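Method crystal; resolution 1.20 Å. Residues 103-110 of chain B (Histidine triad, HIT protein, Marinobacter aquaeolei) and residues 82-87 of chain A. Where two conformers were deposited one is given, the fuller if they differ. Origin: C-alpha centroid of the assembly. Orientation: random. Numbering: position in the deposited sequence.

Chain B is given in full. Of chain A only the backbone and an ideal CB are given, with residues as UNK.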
ATOM      1  N   ALA B 103       8.593  -4.485 -16.004  1.00 13.84           N
ATOM      2  CA  ALA B 103       8.522  -5.284 -14.770  1.00 14.90           C
ATOM      3  C   ALA B 103       7.183  -6.014 -14.514  1.00 14.57           C
ATOM      4  O   ALA B 103       7.086  -6.740 -13.534  1.00 16.25           O
ATOM      5  CB  ALA B 103       8.929  -4.453 -13.519  1.00 18.54           C
ATOM      6  N   TRP B 104       6.169  -5.857 -15.371  1.00 12.34           N
ATOM      7  CA  TRP B 104       4.899  -6.566 -15.193  1.00 12.93           C
ATOM      8  C   TRP B 104       5.155  -8.088 -15.139  1.00 14.33           C
ATOM      9  O   TRP B 104       5.924  -8.578 -15.954  1.00 16.32           O
ATOM     10  CB  TRP B 104       3.975  -6.284 -16.368  1.00 14.16           C
ATOM     11  CG  TRP B 104       2.668  -6.964 -16.292  1.00 13.97           C
ATOM     12  CD1 TRP B 104       2.350  -8.184 -16.823  1.00 16.38           C
ATOM     13  CD2 TRP B 104       1.489  -6.512 -15.605  1.00 13.19           C
ATOM     14  NE1 TRP B 104       1.055  -8.494 -16.528  1.00 16.52           N
ATOM     15  CE2 TRP B 104       0.500  -7.506 -15.769  1.00 15.15           C
ATOM     16  CE3 TRP B 104       1.173  -5.362 -14.868  1.00 13.91           C
ATOM     17  CZ2 TRP B 104      -0.773  -7.373 -15.257  1.00 12.90           C
ATOM     18  CZ3 TRP B 104      -0.069  -5.225 -14.363  1.00 13.03           C
ATOM     19  CH2 TRP B 104      -1.045  -6.239 -14.547  1.00 15.24           C
ATOM     20  N   PRO B 105       4.477  -8.841 -14.226  1.00 14.29           N
ATOM     21  CA  PRO B 105       3.426  -8.430 -13.285  1.00 14.36           C
ATOM     22  C   PRO B 105       3.944  -8.160 -11.876  1.00 14.25           C
ATOM     23  O   PRO B 105       3.160  -8.012 -10.933  1.00 15.63           O
ATOM     24  CB  PRO B 105       2.502  -9.643 -13.268  1.00 17.40           C
ATOM     25  CG  PRO B 105       3.434 -10.767 -13.390  1.00 16.32           C
ATOM     26  CD  PRO B 105       4.544 -10.321 -14.317  1.00 16.55           C
ATOM     27  N   GLY B 106       5.251  -8.033 -11.729  1.00 13.96           N
ATOM     28  CA  GLY B 106       5.816  -7.709 -10.423  1.00 13.41           C
ATOM     29  C   GLY B 106       5.694  -6.246 -10.045  1.00 12.18           C
ATOM     30  O   GLY B 106       5.312  -5.411 -10.858  1.00 12.72           O
ATOM     31  N   PRO B 107       6.011  -5.929  -8.791  0.50 11.31           N
ATOM     32  CA  PRO B 107       5.961  -4.539  -8.350  0.50 10.55           C
ATOM     33  C   PRO B 107       7.101  -3.743  -8.984  0.50  8.79           C
ATOM     34  O   PRO B 107       8.114  -4.318  -9.374  0.50 12.10           O
ATOM     35  CB  PRO B 107       6.155  -4.666  -6.839  0.50 12.17           C
ATOM     36  CG  PRO B 107       5.769  -6.041  -6.515  0.50 10.96           C
ATOM     37  CD  PRO B 107       6.251  -6.841  -7.666  0.50 12.79           C
ATOM     38  N   VAL B 108       6.960  -2.432  -9.036  1.00  9.84           N
ATOM     39  CA  VAL B 108       7.941  -1.594  -9.694  1.00 10.59           C
ATOM     40  C   VAL B 108       9.170  -1.263  -8.866  1.00 10.99           C
ATOM     41  O   VAL B 108      10.230  -0.988  -9.421  1.00 13.16           O
ATOM     42  CB  VAL B 108       7.324  -0.294 -10.237  1.00 11.57           C
ATOM     43  CG1 VAL B 108       6.104  -0.551 -11.124  1.00 11.91           C
ATOM     44  CG2 VAL B 108       7.043   0.727  -9.132  1.00 15.11           C
ATOM     45  N   TRP B 109       9.040  -1.250  -7.535  1.00 10.62           N
ATOM     46  CA  TRP B 109      10.068  -0.652  -6.670  1.00 11.05           C
ATOM     47  C   TRP B 109      11.359  -1.475  -6.767  1.00 15.31           C
ATOM     48  O   TRP B 109      11.341  -2.711  -6.719  1.00 16.16           O
ATOM     49  CB  TRP B 109       9.604  -0.556  -5.205  1.00 11.83           C
ATOM     50  CG  TRP B 109       8.372   0.242  -5.052  1.00 10.48           C
ATOM     51  CD1 TRP B 109       8.269   1.576  -5.048  1.00 11.04           C
ATOM     52  CD2 TRP B 109       7.055  -0.280  -4.944  1.00  9.60           C
ATOM     53  NE1 TRP B 109       6.941   1.952  -4.945  1.00 11.25           N
ATOM     54  CE2 TRP B 109       6.175   0.813  -4.850  1.00  9.14           C
ATOM     55  CE3 TRP B 109       6.532  -1.568  -4.838  1.00  9.59           C
ATOM     56  CZ2 TRP B 109       4.814   0.658  -4.718  1.00 11.19           C
ATOM     57  CZ3 TRP B 109       5.178  -1.721  -4.701  1.00 11.03           C
ATOM     58  CH2 TRP B 109       4.331  -0.618  -4.654  1.00 10.64           C
ATOM     59  N   GLY B 110      12.454  -0.763  -7.007  1.00 16.67           N
ATOM     60  CA  GLY B 110      13.790  -1.407  -7.145  1.00 18.80           C
ATOM     61  C   GLY B 110      14.105  -2.131  -8.457  1.00 20.45           C
ATOM     62  O   GLY B 110      15.203  -2.700  -8.571  1.00 25.27           O
TER
ATOM     63  N   UNK A  82      -1.580  -2.592  -1.665  1.00  6.19           N
ATOM     64  CA  UNK A  82      -2.640  -3.214  -2.466  1.00  6.72           C
ATOM     65  C   UNK A  82      -2.062  -3.202  -3.899  1.00  6.48           C
ATOM     66  O   UNK A  82      -1.892  -2.134  -4.489  1.00  7.47           O
ATOM     67  CB  UNK A  82      -3.976  -2.476  -2.357  1.00  6.72           C
ATOM     68  N   UNK A  83      -1.734  -4.385  -4.433  1.00  6.64           N
ATOM     69  CA  UNK A  83      -1.062  -4.553  -5.710  1.00  6.74           C
ATOM     70  C   UNK A  83      -2.061  -5.271  -6.663  1.00  7.37           C
ATOM     71  O   UNK A  83      -2.742  -4.601  -7.449  1.00  8.84           O
ATOM     72  CB  UNK A  83       0.240  -5.340  -5.549  1.00  6.74           C
ATOM     73  N   UNK A  84      -2.139  -6.594  -6.613  1.00  6.98           N
ATOM     74  CA  UNK A  84      -3.182  -7.301  -7.339  1.00  8.32           C
ATOM     75  C   UNK A  84      -3.020  -7.377  -8.844  1.00  8.03           C
ATOM     76  O   UNK A  84      -4.019  -7.446  -9.557  1.00  8.88           O
ATOM     77  CB  UNK A  84      -4.528  -6.640  -7.033  1.00  8.32           C
ATOM     78  N   UNK A  85      -1.783  -7.397  -9.350  1.00  8.24           N
ATOM     79  CA  UNK A  85      -1.606  -7.418 -10.791  1.00  8.68           C
ATOM     80  C   UNK A  85      -2.100  -8.724 -11.405  1.00 10.11           C
ATOM     81  O   UNK A  85      -2.598  -8.701 -12.538  1.00 13.26           O
ATOM     82  CB  UNK A  85      -0.133  -7.200 -11.141  1.00  8.68           C
ATOM     83  N   UNK A  86      -1.943  -9.819 -10.631  0.50 10.24           N
ATOM     84  CA  UNK A  86      -2.291 -11.206 -11.003  0.50 10.48           C
ATOM     85  C   UNK A  86      -3.678 -11.646 -10.492  0.50  9.43           C
ATOM     86  O   UNK A  86      -4.361 -12.430 -11.127  0.50 10.43           O
ATOM     87  CB  UNK A  86      -1.228 -12.162 -10.458  0.50 10.48           C
ATOM     88  N   UNK A  87      -4.066 -11.159  -9.320  1.00  9.53           N
ATOM     89  CA  UNK A  87      -5.250 -11.575  -8.573  1.00  7.98           C
ATOM     90  C   UNK A  87      -6.144 -10.371  -8.457  1.00  8.22           C
ATOM     91  O   UNK A  87      -5.796  -9.395  -7.776  1.00 10.07           O
ATOM     92  CB  UNK A  87      -4.895 -12.140  -7.196  1.00  7.98           C
TER

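Position 82 lies beyond the reach of chain B: nothing of the other stretch comes within 5.5 Å of its ideal CB, and its extended backbone (phi -121°, psi 111°) suits most residues. The contact therefore sets no rule here. The deposited residue is Ala A82, which takes no part.

Position 83 is different. Its CA-to-CB bond points toward chain B, yet the ideal CB has no atom of that chain within 5.5 Å, so a side chain must extend before it meets anything. What waits there is apolar: the ring of Pro B107 and the six-membered end of Trp B109, whose CZ3 and CH2 atoms lie 6.2 and 6.3 Å from the ideal CB of this position. A reaching hydrocarbon is called for, and leucine, isoleucine or methionine could each be considered; alanine would stop short. The residue is Leu A83, with chi1 m and chi2 t. The two branches divide the surface between them: CD1 packs 4.1 Å from CG of Pro B107, while CD2 lies 3.8 Å from CH2 of Trp B109, at the edge of the indole and near its plane.

Position 84 turns its CA-to-CB direction away from chain B. Its positive phi of 74° favours glycine, although asparagine or aspartate can also adopt such angles. A second visible restriction comes from its own chain, since an ideal CB would sit only 3.1 Å from the backbone O of position 87. Gly A84 avoids that crowding and makes no contact across the interface.

Position 85 is where the two chains approach most intimately. Its CA is 5.7 Å from CA of Pro B105, and its CB points toward chain B, with the ideal CB 3.4 Å from O of Pro B105 and 3.7 Å from CH2 of Trp B104. Chain B thus offers a carbonyl acceptor beside an aromatic face. A short side chain carrying a donor would suit, such as asparagine, serine or threonine; a carboxylate would bring no donor unless protonated. The residue is Asn A85, chi1 m. Its ND2 donates a hydrogen bond to O of Pro B105, 2.9 Å long and nearly straight at 170°. Meanwhile its CB lies over one face of Trp B104, 4.0 Å from the centroid of the six-membered ring and 28° off the normal, a CH-pi contact. The backbone joins in: O of Asn A85 is 3.5 Å from CZ2 of Trp B104. OD1 is hydrogen-bonded elsewhere in the structure, so both ends of the amide are used.

Position 86 points sideways, its ideal CB 5.3 Å from CB of Pro B105. Chain B presents just the flank of a proline ring, a loose demand that many side chains with an aliphatic stem could meet, lysine, glutamine and methionine among them. The deposited residue is Met A86, present as selenomethionine, and its CG packs 4.0 Å from CB of Pro B105.

Position 87 is again out of reach, with an extended backbone that readily accepts beta-branched residues. Val A87 makes no contact with the chain B stretch.

Chain A 82-87: ALGNMV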
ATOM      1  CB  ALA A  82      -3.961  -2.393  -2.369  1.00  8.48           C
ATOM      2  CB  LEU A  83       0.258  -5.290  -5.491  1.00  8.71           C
ATOM      3  CG  LEU A  83       1.203  -4.635  -4.508  1.00  8.97           C
ATOM      4  CD1 LEU A  83       2.431  -5.500  -4.283  1.00 11.49           C
ATOM      5  CD2 LEU A  83       1.564  -3.204  -4.910  1.00  9.87           C
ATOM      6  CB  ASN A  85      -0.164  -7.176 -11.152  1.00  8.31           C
ATOM      7  CG  ASN A  85       0.292  -5.784 -10.743  1.00 10.66           C
ATOM      8  OD1 ASN A  85      -0.513  -4.862 -10.674  1.00 10.51           O
ATOM      9  ND2 ASN A  85       1.583  -5.636 -10.496  1.00 15.18           N
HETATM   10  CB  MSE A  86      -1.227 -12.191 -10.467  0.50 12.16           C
HETATM   11  CG  MSE A  86       0.105 -12.011 -11.164  0.50 13.55           C
HETATM   12 SE   MSE A  86       1.604 -13.104 -10.559  0.37 31.92          SE
HETATM   13  CE  MSE A  86       1.554 -12.626  -8.676  0.50 29.01           C
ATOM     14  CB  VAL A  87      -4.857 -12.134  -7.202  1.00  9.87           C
ATOM     15  CG1 VAL A  87      -6.099 -12.397  -6.363  1.00 10.26           C
ATOM     16  CG2 VAL A  87      -3.989 -13.409  -7.387  1.00 11.56           C
TER
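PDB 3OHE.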